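Local coordinates for chromosomal replication initiator protein DnaA (Aquifex aeolicus, PDB 1L8Q) that probably initiates and regulates chromosomal replication, its ATP-bound form assembling on the replication origin through an AAA+ nucleotide-binding region and a separate double-stranded-DNA-binding domain, at residues Glu11-Gly16 / Leu21-Val26; Ala29-Gly34 / Lys62-Arg67; Leu36-Phe41 / Thr126-Glu131. All coordinates share one frame; numbering follows the deposited sequence.

The three contacts lie in the AAA+ region, and contact 1 is the one that meets the nucleotide, through Phe-13 and Ile-14 at the adenine of ADP. Helix 20-31 runs from it to contact 2, whose centre is about 16 Å away; there the helix ends beside the end of helix 50-63, and the side chain of Leu-30 is still about 11 Å from that of His-52, a nucleotide-binding residue. Contact 3 lies about 13 Å between centres from contact 2 and 20 Å from contact 1, away from the annotated sites. Val-25 of contact 1 packs on Tyr-37 of contact 3 (CG1 to CD2, 3.5 Å), and Ala-29 of contact 2 packs on Ile-40 of contact 3.

Contact 1. Residues Glu11-Gly16 / Leu21-Val26; sequences ENFIVG and LAYEVV. With ADP (adenosine-5'-diphosphate), chain C.
Phe-13 lies between the amine of the adenine of ADP and Tyr-23 on helix 20-31. Its CB lies near Tyr-23 CE1, and with CG anti to the backbone N (chi1 -170°) the ring is carried in between the base and the helix. CG already faces the exocyclic amine. CD2 meets Tyr-23 CD1 at 3.4 Å, CE2 lies between the amine and that same tyrosine atom, and CD1 and CE1 run under the amine and C6 of the base. At the tip, Phe-13 CZ is 3.6 Å from ADP N6, which hovers 3.5 Å above the plane, over the ring centre. Tyr-23 comes obliquely from the other side of this plane; the two rings are nearly parallel, at 6°, but slid apart until they barely overlap, with centroids 5.6 Å from each other.

This loop closes over the adenine end of the AAA+ pocket, whose P-loop residues bind the phosphates. The backbone of Ile-14 pairs with the adenine edge: Ile-14 N donates to ADP N1 (3.0 Å), and ADP N6 donates to Ile-14 O (2.7 Å). His-52 adds an edge-to-face ring contact to Phe-13. With an alanine at Phe-13, a gap would probably open here, leaving the amine without the ring beneath it and Tyr-23 CD1 without its neighbour. Val-15 CG2 sits over the centre of the Tyr-23 ring, on the side where Phe-13 lies, a CH-pi contact 3.6 Å from the centroid. A water donating to Phe-13 O also lies near Tyr-23 OH.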
loop_
_atom_site.group_PDB
_atom_site.type_symbol
_atom_site.label_atom_id
_atom_site.label_comp_id
_atom_site.label_asym_id
_atom_site.label_seq_id
_atom_site.Cartn_x
_atom_site.Cartn_y
_atom_site.Cartn_z
ATOM N N GLU A 11 13.182 -17.293 4.534
ATOM C CA GLU A 11 12.671 -18.415 5.289
ATOM C C GLU A 11 11.315 -18.107 5.947
ATOM O O GLU A 11 10.485 -19.003 6.110
ATOM C CB GLU A 11 13.715 -18.902 6.299
ATOM C CG GLU A 11 15.137 -18.958 5.726
ATOM C CD GLU A 11 16.101 -17.960 6.381
ATOM O OE1 GLU A 11 16.476 -18.163 7.576
ATOM O OE2 GLU A 11 16.508 -16.986 5.693
ATOM N N ASN A 12 11.083 -16.846 6.312
ATOM C CA ASN A 12 9.771 -16.475 6.837
ATOM C C ASN A 12 8.889 -15.771 5.825
ATOM O O ASN A 12 7.907 -15.134 6.188
ATOM C CB ASN A 12 9.832 -15.710 8.174
ATOM C CG ASN A 12 10.737 -14.486 8.127
ATOM O OD1 ASN A 12 11.431 -14.197 9.098
ATOM N ND2 ASN A 12 10.719 -13.752 7.004
ATOM N N PHE A 13 9.252 -15.873 4.554
ATOM C CA PHE A 13 8.383 -15.393 3.494
ATOM C C PHE A 13 7.470 -16.548 3.144
ATOM O O PHE A 13 7.938 -17.603 2.702
ATOM C CB PHE A 13 9.192 -14.973 2.264
ATOM C CG PHE A 13 8.385 -14.239 1.211
ATOM C CD1 PHE A 13 8.196 -12.863 1.291
ATOM C CD2 PHE A 13 7.847 -14.921 0.129
ATOM C CE1 PHE A 13 7.468 -12.192 0.314
ATOM C CE2 PHE A 13 7.128 -14.253 -0.848
ATOM C CZ PHE A 13 6.939 -12.889 -0.755
ATOM N N ILE A 14 6.177 -16.382 3.392
ATOM C CA ILE A 14 5.218 -17.412 3.026
ATOM C C ILE A 14 4.894 -17.313 1.537
ATOM O O ILE A 14 4.712 -16.229 1.005
ATOM C CB ILE A 14 3.938 -17.297 3.876
ATOM C CG1 ILE A 14 4.301 -17.254 5.360
ATOM C CG2 ILE A 14 2.996 -18.467 3.594
ATOM C CD1 ILE A 14 3.110 -17.201 6.281
ATOM N N VAL A 15 4.821 -18.457 0.881
ATOM C CA VAL A 15 4.655 -18.507 -0.554
ATOM C C VAL A 15 3.283 -19.024 -0.952
ATOM O O VAL A 15 2.808 -20.022 -0.424
ATOM C CB VAL A 15 5.776 -19.365 -1.205
ATOM C CG1 VAL A 15 5.584 -19.469 -2.712
ATOM C CG2 VAL A 15 7.166 -18.776 -0.869
ATOM N N GLY A 16 2.643 -18.292 -1.859
ATOM C CA GLY A 16 1.342 -18.626 -2.404
ATOM C C GLY A 16 1.375 -18.305 -3.890
ATOM O O GLY A 16 2.367 -17.752 -4.400
ATOM N N LEU A 21 6.261 -16.357 -8.402
ATOM C CA LEU A 21 7.194 -15.872 -9.430
ATOM C C LEU A 21 8.301 -15.049 -8.786
ATOM O O LEU A 21 9.470 -15.409 -8.836
ATOM C CB LEU A 21 6.465 -14.989 -10.437
ATOM C CG LEU A 21 6.676 -15.174 -11.932
ATOM C CD1 LEU A 21 6.416 -13.869 -12.629
ATOM C CD2 LEU A 21 8.040 -15.676 -12.232
ATOM N N ALA A 22 7.919 -13.929 -8.185
ATOM C CA ALA A 22 8.873 -13.049 -7.559
ATOM C C ALA A 22 9.795 -13.861 -6.666
ATOM O O ALA A 22 11.017 -13.783 -6.775
ATOM C CB ALA A 22 8.156 -11.999 -6.751
ATOM N N TYR A 23 9.206 -14.657 -5.790
ATOM C CA TYR A 23 9.988 -15.453 -4.869
ATOM C C TYR A 23 10.962 -16.380 -5.596
ATOM O O TYR A 23 12.151 -16.454 -5.242
ATOM C CB TYR A 23 9.075 -16.269 -3.967
ATOM C CG TYR A 23 9.795 -17.088 -2.940
ATOM C CD1 TYR A 23 10.244 -16.512 -1.770
ATOM C CD2 TYR A 23 10.025 -18.445 -3.136
ATOM C CE1 TYR A 23 10.905 -17.254 -0.815
ATOM C CE2 TYR A 23 10.673 -19.198 -2.198
ATOM C CZ TYR A 23 11.114 -18.597 -1.034
ATOM O OH TYR A 23 11.757 -19.338 -0.080
ATOM N N GLU A 24 10.466 -17.097 -6.599
ATOM C CA GLU A 24 11.312 -18.037 -7.303
ATOM C C GLU A 24 12.421 -17.320 -8.037
ATOM O O GLU A 24 13.601 -17.733 -7.955
ATOM C CB GLU A 24 10.504 -18.920 -8.247
ATOM C CG GLU A 24 9.923 -20.152 -7.574
ATOM C CD GLU A 24 8.995 -20.938 -8.484
ATOM O OE1 GLU A 24 8.964 -20.667 -9.696
ATOM O OE2 GLU A 24 8.294 -21.833 -7.988
ATOM N N VAL A 25 12.064 -16.242 -8.735
ATOM C CA VAL A 25 13.052 -15.458 -9.476
ATOM C C VAL A 25 14.152 -14.927 -8.553
ATOM O O VAL A 25 15.332 -15.058 -8.847
ATOM C CB VAL A 25 12.405 -14.309 -10.282
ATOM C CG1 VAL A 25 13.470 -13.345 -10.801
ATOM C CG2 VAL A 25 11.590 -14.878 -11.435
ATOM N N VAL A 26 13.760 -14.366 -7.420
ATOM C CA VAL A 26 14.733 -13.845 -6.488
ATOM C C VAL A 26 15.664 -14.975 -6.016
ATOM O O VAL A 26 16.885 -14.804 -5.935
ATOM C CB VAL A 26 14.048 -13.134 -5.296
ATOM C CG1 VAL A 26 15.022 -12.974 -4.112
ATOM C CG2 VAL A 26 13.498 -11.786 -5.729
HETATM P PB ADP C . 5.384 -3.761 0.753
HETATM O O1B ADP C . 6.892 -3.479 0.841
HETATM O O2B ADP C . 4.948 -4.399 -0.534
HETATM O O3B ADP C . 4.534 -2.612 1.198
HETATM P PA ADP C . 6.218 -5.257 2.893
HETATM O O1A ADP C . 7.363 -6.040 2.278
HETATM O O2A ADP C . 6.668 -3.957 3.538
HETATM O O3A ADP C . 5.110 -4.907 1.805
HETATM O "O5'" ADP C . 5.426 -6.180 3.919
HETATM C "C5'" ADP C . 4.363 -5.654 4.692
HETATM C "C4'" ADP C . 4.257 -6.546 5.904
HETATM O "O4'" ADP C . 3.622 -7.792 5.552
HETATM C "C3'" ADP C . 5.646 -6.904 6.385
HETATM O "O3'" ADP C . 5.532 -7.043 7.794
HETATM C "C2'" ADP C . 5.894 -8.249 5.739
HETATM O "O2'" ADP C . 6.842 -9.083 6.385
HETATM C "C1'" ADP C . 4.529 -8.881 5.737
HETATM N N9 ADP C . 4.480 -9.796 4.590
HETATM C C8 ADP C . 4.309 -9.450 3.293
HETATM N N7 ADP C . 4.321 -10.566 2.502
HETATM C C5 ADP C . 4.522 -11.624 3.296
HETATM C C6 ADP C . 4.645 -13.077 3.113
HETATM N N6 ADP C . 4.559 -13.638 1.897
HETATM N N1 ADP C . 4.847 -13.833 4.198
HETATM C C2 ADP C . 4.931 -13.300 5.434
HETATM N N3 ADP C . 4.822 -11.978 5.666
HETATM C C4 ADP C . 4.627 -11.117 4.663
HETATM O O HOH W 1 9.669 -19.417 2.445
#

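Contact 2. Residues Ala29-Gly34 / Lys62-Arg67; sequences ALENLG and KKRGYR
The backbones stay well apart, with Leu-30 CA and Arg-64 CA 9.9 Å from each other and Leu-33 CA and Tyr-66 CA 9.8 Å apart, so side chains span the gap. Two neighbouring helices of the AAA+ alpha/beta core, 20-31 and the P-loop helix 50-63, run out here side by side. The second finishes in a Schellman motif: Gly-65 has a positive phi (111°), its N bonds back to Lys-62 O, and at these backbone angles a side chain would collide with the carbonyl oxygen before it. The turn sends the chain on toward the edge strand 68-72.

Arg-64, just before that glycine, reaches across to the last turn of helix 20-31. Its chain bends at both chi2 and chi3, which lays one face of the guanidinium over Leu-30 CB while the edge bearing NH1 and NH2 turns to Glu-31. The glutamate starts out pointing away from the arginine; a bend at chi2 (-37°) folds its carboxylate back. A single oxygen, OE2, sits near the guanidinium plane between the two terminal nitrogens and makes the salt bridge. Its bond from NH2 is modelled too short to be taken literally at this resolution, and that from NH1, at 3.0 Å, is weak and bent. The carboxylate stands steeply to the guanidinium, their planes 72° apart. Glu-60 is a second acidic partner of NH1, so this exposed charge is shared between the two helices.

Beyond the ion pair, toward Leu-33 and Tyr-66, the contact turns apolar. These two approach from opposite directions, and the leucine sets one methyl, CD1, over the middle of the tyrosine ring as a CH-pi contact, 3.4 Å from the centroid.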
loop_
_atom_site.group_PDB
_atom_site.type_symbol
_atom_site.label_atom_id
_atom_site.label_comp_id
_atom_site.label_asym_id
_atom_site.label_seq_id
_atom_site.Cartn_x
_atom_site.Cartn_y
_atom_site.Cartn_z
ATOM N N ALA A 29 18.038 -16.064 -8.634
ATOM C CA ALA A 29 19.051 -15.032 -8.773
ATOM C C ALA A 29 20.150 -15.118 -7.703
ATOM O O ALA A 29 21.309 -14.785 -7.954
ATOM C CB ALA A 29 18.411 -13.669 -8.767
ATOM N N LEU A 30 19.777 -15.554 -6.513
ATOM C CA LEU A 30 20.733 -15.668 -5.438
ATOM C C LEU A 30 21.746 -16.768 -5.708
ATOM O O LEU A 30 22.883 -16.707 -5.236
ATOM C CB LEU A 30 20.016 -15.918 -4.126
ATOM C CG LEU A 30 19.479 -14.640 -3.497
ATOM C CD1 LEU A 30 18.545 -14.969 -2.341
ATOM C CD2 LEU A 30 20.625 -13.761 -3.041
ATOM N N GLU A 31 21.346 -17.762 -6.484
ATOM C CA GLU A 31 22.228 -18.864 -6.803
ATOM C C GLU A 31 23.148 -18.560 -7.973
ATOM O O GLU A 31 24.092 -19.299 -8.230
ATOM C CB GLU A 31 21.423 -20.137 -7.065
ATOM C CG GLU A 31 20.937 -20.800 -5.783
ATOM C CD GLU A 31 21.966 -20.689 -4.651
ATOM O OE1 GLU A 31 23.019 -21.384 -4.707
ATOM O OE2 GLU A 31 21.725 -19.899 -3.706
ATOM N N ASN A 32 22.859 -17.480 -8.686
ATOM C CA ASN A 32 23.711 -17.035 -9.767
ATOM C C ASN A 32 23.775 -15.509 -9.832
ATOM O O ASN A 32 23.609 -14.907 -10.890
ATOM C CB ASN A 32 23.269 -17.632 -11.103
ATOM C CG ASN A 32 24.441 -17.784 -12.089
ATOM O OD1 ASN A 32 25.181 -16.825 -12.358
ATOM N ND2 ASN A 32 24.625 -19.002 -12.608
ATOM N N LEU A 33 24.046 -14.898 -8.684
ATOM C CA LEU A 33 24.116 -13.445 -8.559
ATOM C C LEU A 33 24.643 -12.717 -9.775
ATOM O O LEU A 33 25.742 -13.009 -10.269
ATOM C CB LEU A 33 24.939 -13.048 -7.341
ATOM C CG LEU A 33 24.180 -13.013 -6.020
ATOM C CD1 LEU A 33 25.050 -12.369 -4.961
ATOM C CD2 LEU A 33 22.858 -12.254 -6.180
ATOM N N GLY A 34 23.846 -11.754 -10.239
ATOM C CA GLY A 34 24.193 -10.909 -11.362
ATOM C C GLY A 34 24.308 -11.579 -12.715
ATOM O O GLY A 34 24.511 -10.896 -13.702
ATOM N N LYS A 62 24.266 -11.326 2.304
ATOM C CA LYS A 62 25.223 -10.887 3.307
ATOM C C LYS A 62 25.702 -12.063 4.136
ATOM O O LYS A 62 26.883 -12.186 4.452
ATOM C CB LYS A 62 24.618 -9.817 4.214
ATOM C CG LYS A 62 25.638 -9.157 5.103
ATOM C CD LYS A 62 25.068 -7.940 5.795
ATOM C CE LYS A 62 24.220 -8.346 6.981
ATOM N NZ LYS A 62 24.053 -7.214 7.932
ATOM N N LYS A 63 24.764 -12.929 4.482
ATOM C CA LYS A 63 25.068 -14.115 5.252
ATOM C C LYS A 63 25.999 -15.022 4.452
ATOM O O LYS A 63 26.670 -15.884 5.006
ATOM C CB LYS A 63 23.767 -14.835 5.629
ATOM C CG LYS A 63 23.909 -16.304 6.007
ATOM C CD LYS A 63 22.588 -16.855 6.550
ATOM C CE LYS A 63 21.408 -16.050 6.019
ATOM N NZ LYS A 63 20.084 -16.671 6.334
ATOM N N ARG A 64 26.047 -14.804 3.142
ATOM C CA ARG A 64 26.905 -15.593 2.272
ATOM C C ARG A 64 28.243 -14.909 2.062
ATOM O O ARG A 64 29.169 -15.513 1.519
ATOM C CB ARG A 64 26.222 -15.862 0.934
ATOM C CG ARG A 64 25.359 -17.101 0.937
ATOM C CD ARG A 64 24.016 -16.927 0.254
ATOM N NE ARG A 64 24.064 -17.239 -1.168
ATOM C CZ ARG A 64 23.266 -18.113 -1.758
ATOM N NH1 ARG A 64 22.354 -18.772 -1.048
ATOM N NH2 ARG A 64 23.380 -18.335 -3.057
ATOM N N GLY A 65 28.336 -13.646 2.487
ATOM C CA GLY A 65 29.577 -12.893 2.397
ATOM C C GLY A 65 29.610 -11.738 1.404
ATOM O O GLY A 65 30.642 -11.070 1.279
ATOM N N TYR A 66 28.497 -11.490 0.705
ATOM C CA TYR A 66 28.449 -10.427 -0.301
ATOM C C TYR A 66 28.286 -9.029 0.302
ATOM O O TYR A 66 27.705 -8.859 1.362
ATOM C CB TYR A 66 27.321 -10.688 -1.303
ATOM C CG TYR A 66 27.519 -11.911 -2.159
ATOM C CD1 TYR A 66 28.381 -11.886 -3.242
ATOM C CD2 TYR A 66 26.838 -13.092 -1.890
ATOM C CE1 TYR A 66 28.567 -13.002 -4.031
ATOM C CE2 TYR A 66 27.016 -14.212 -2.671
ATOM C CZ TYR A 66 27.884 -14.165 -3.743
ATOM O OH TYR A 66 28.080 -15.282 -4.539
ATOM N N ARG A 67 28.802 -8.033 -0.400
ATOM C CA ARG A 67 28.681 -6.639 -0.009
ATOM C C ARG A 67 27.312 -6.130 -0.503
ATOM O O ARG A 67 27.006 -6.201 -1.701
ATOM C CB ARG A 67 29.810 -5.854 -0.675
ATOM C CG ARG A 67 30.484 -4.781 0.186
ATOM C CD ARG A 67 31.725 -4.167 -0.474
ATOM N NE ARG A 67 32.527 -3.379 0.460
ATOM C CZ ARG A 67 33.767 -3.693 0.819
ATOM N NH1 ARG A 67 34.349 -4.788 0.323
ATOM N NH2 ARG A 67 34.430 -2.915 1.676
#

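Contact 3. Residues Leu36-Phe41 / Thr126-Glu131; sequences LYNPIF and TLYLLE
Asn-38 meets the ring of Tyr-128 where the loop leading into strand 40-43, an inner strand of the parallel AAA+ sheet between 133-138 and 160-163, passes the end of helix 114-129. That helix closes in a Schellman motif: Glu-131 takes up a positive phi, and its N bonds to Tyr-128 O at 2.8 Å. The close-packed point is Tyr-128 CE1 against the backbone O of Asn-38, the carbonyl oxygen of the cis peptide to Pro-39, which touches it at 3.5 Å, in the ring plane and at its edge. A chi1 of -174° swings the ring out opposite the backbone N of Tyr-128 and brings this edge up to the asparagine. Both ends of the Asn-38 amide are held by the chain that follows the helix: ND2 donates to Lys-132 O and OD1 accepts from Ile-134 N, which fixes its rotation and ties the loop to strand 133-138.

On the looser side, Glu-131 is exposed, and its side chain comes no nearer than 5.7 Å to residues 36-41. The side-chain amide of Asn-38 slides past the partly exposed ring with the planes 25° apart, and Tyr-128 CD1 lies 4.1 Å from Asn-38 ND2.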
loop_
_atom_site.group_PDB
_atom_site.type_symbol
_atom_site.label_atom_id
_atom_site.label_comp_id
_atom_site.label_asym_id
_atom_site.label_seq_id
_atom_site.Cartn_x
_atom_site.Cartn_y
_atom_site.Cartn_z
ATOM N N LEU A 36 22.036 -14.258 -14.100
ATOM C CA LEU A 36 20.845 -14.826 -14.692
ATOM C C LEU A 36 19.842 -13.720 -15.025
ATOM O O LEU A 36 19.416 -13.555 -16.173
ATOM C CB LEU A 36 20.215 -15.785 -13.693
ATOM C CG LEU A 36 19.763 -17.170 -14.138
ATOM C CD1 LEU A 36 18.712 -17.707 -13.152
ATOM C CD2 LEU A 36 19.225 -17.155 -15.565
ATOM N N TYR A 37 19.466 -12.966 -14.007
ATOM C CA TYR A 37 18.518 -11.897 -14.173
ATOM C C TYR A 37 19.113 -10.619 -13.672
ATOM O O TYR A 37 19.522 -10.539 -12.527
ATOM C CB TYR A 37 17.271 -12.177 -13.352
ATOM C CG TYR A 37 16.623 -13.500 -13.624
ATOM C CD1 TYR A 37 16.259 -13.875 -14.923
ATOM C CD2 TYR A 37 16.337 -14.371 -12.586
ATOM C CE1 TYR A 37 15.646 -15.102 -15.175
ATOM C CE2 TYR A 37 15.715 -15.595 -12.830
ATOM C CZ TYR A 37 15.384 -15.950 -14.124
ATOM O OH TYR A 37 14.778 -17.143 -14.346
ATOM N N ASN A 38 19.135 -9.601 -14.512
ATOM C CA ASN A 38 19.643 -8.315 -14.101
ATOM C C ASN A 38 19.145 -7.280 -15.067
ATOM O O ASN A 38 19.474 -7.323 -16.227
ATOM C CB ASN A 38 21.181 -8.319 -14.073
ATOM C CG ASN A 38 21.758 -7.486 -12.905
ATOM O OD1 ASN A 38 21.045 -7.126 -11.950
ATOM N ND2 ASN A 38 23.050 -7.192 -12.979
ATOM N N PRO A 39 18.312 -6.374 -14.595
ATOM C CA PRO A 39 17.887 -6.355 -13.208
ATOM C C PRO A 39 16.621 -7.154 -12.978
ATOM O O PRO A 39 15.986 -7.637 -13.922
ATOM C CB PRO A 39 17.547 -4.889 -12.978
ATOM C CG PRO A 39 17.278 -4.327 -14.338
ATOM C CD PRO A 39 17.692 -5.303 -15.383
ATOM N N ILE A 40 16.266 -7.280 -11.701
ATOM C CA ILE A 40 14.990 -7.813 -11.285
ATOM C C ILE A 40 14.181 -6.613 -10.825
ATOM O O ILE A 40 14.659 -5.826 -10.019
ATOM C CB ILE A 40 15.166 -8.750 -10.106
ATOM C CG1 ILE A 40 15.889 -10.011 -10.526
ATOM C CG2 ILE A 40 13.815 -9.109 -9.491
ATOM C CD1 ILE A 40 16.164 -10.910 -9.383
ATOM N N PHE A 41 12.955 -6.478 -11.326
ATOM C CA PHE A 41 12.103 -5.346 -10.974
ATOM C C PHE A 41 10.799 -5.894 -10.447
ATOM O O PHE A 41 9.982 -6.396 -11.219
ATOM C CB PHE A 41 11.834 -4.509 -12.218
ATOM C CG PHE A 41 11.155 -3.219 -11.951
ATOM C CD1 PHE A 41 9.802 -3.177 -11.643
ATOM C CD2 PHE A 41 11.856 -2.025 -12.050
ATOM C CE1 PHE A 41 9.164 -1.960 -11.406
ATOM C CE2 PHE A 41 11.225 -0.800 -11.834
ATOM C CZ PHE A 41 9.881 -0.768 -11.514
ATOM N N THR A 126 27.375 0.683 -14.094
ATOM C CA THR A 126 28.598 0.140 -13.527
ATOM C C THR A 126 28.344 -1.245 -12.966
ATOM O O THR A 126 29.001 -2.215 -13.348
ATOM C CB THR A 126 29.154 1.059 -12.410
ATOM O OG1 THR A 126 29.636 2.277 -12.978
ATOM C CG2 THR A 126 30.389 0.447 -11.796
ATOM N N LEU A 127 27.395 -1.341 -12.047
ATOM C CA LEU A 127 27.088 -2.625 -11.465
ATOM C C LEU A 127 26.760 -3.610 -12.579
ATOM O O LEU A 127 27.180 -4.773 -12.548
ATOM C CB LEU A 127 25.930 -2.508 -10.500
ATOM C CG LEU A 127 26.226 -1.668 -9.260
ATOM C CD1 LEU A 127 25.034 -1.633 -8.343
ATOM C CD2 LEU A 127 27.446 -2.203 -8.519
ATOM N N TYR A 128 26.040 -3.131 -13.586
ATOM C CA TYR A 128 25.611 -3.987 -14.678
ATOM C C TYR A 128 26.803 -4.527 -15.500
ATOM O O TYR A 128 26.897 -5.735 -15.758
ATOM C CB TYR A 128 24.601 -3.248 -15.560
ATOM C CG TYR A 128 24.002 -4.094 -16.633
ATOM C CD1 TYR A 128 22.878 -4.865 -16.385
ATOM C CD2 TYR A 128 24.546 -4.120 -17.901
ATOM C CE1 TYR A 128 22.323 -5.643 -17.360
ATOM C CE2 TYR A 128 24.002 -4.897 -18.875
ATOM C CZ TYR A 128 22.884 -5.661 -18.597
ATOM O OH TYR A 128 22.326 -6.443 -19.583
ATOM N N LEU A 129 27.714 -3.641 -15.891
ATOM C CA LEU A 129 28.861 -4.051 -16.690
ATOM C C LEU A 129 29.726 -5.017 -15.908
ATOM O O LEU A 129 30.509 -5.749 -16.478
ATOM C CB LEU A 129 29.695 -2.833 -17.116
ATOM C CG LEU A 129 29.096 -1.920 -18.199
ATOM C CD1 LEU A 129 29.974 -0.684 -18.422
ATOM C CD2 LEU A 129 28.895 -2.685 -19.487
ATOM N N LEU A 130 29.583 -5.003 -14.591
ATOM C CA LEU A 130 30.368 -5.871 -13.727
ATOM C C LEU A 130 29.564 -7.104 -13.350
ATOM O O LEU A 130 30.013 -7.939 -12.564
ATOM C CB LEU A 130 30.771 -5.117 -12.460
ATOM C CG LEU A 130 31.734 -3.932 -12.644
ATOM C CD1 LEU A 130 31.713 -3.015 -11.428
ATOM C CD2 LEU A 130 33.137 -4.417 -12.925
ATOM N N GLU A 131 28.371 -7.220 -13.921
ATOM C CA GLU A 131 27.478 -8.314 -13.594
ATOM C C GLU A 131 27.176 -8.359 -12.101
ATOM O O GLU A 131 27.172 -9.423 -11.499
ATOM C CB GLU A 131 28.049 -9.650 -14.068
ATOM C CG GLU A 131 28.061 -9.802 -15.586
ATOM C CD GLU A 131 28.584 -11.157 -16.045
ATOM O OE1 GLU A 131 29.757 -11.486 -15.738
ATOM O OE2 GLU A 131 27.827 -11.892 -16.715
#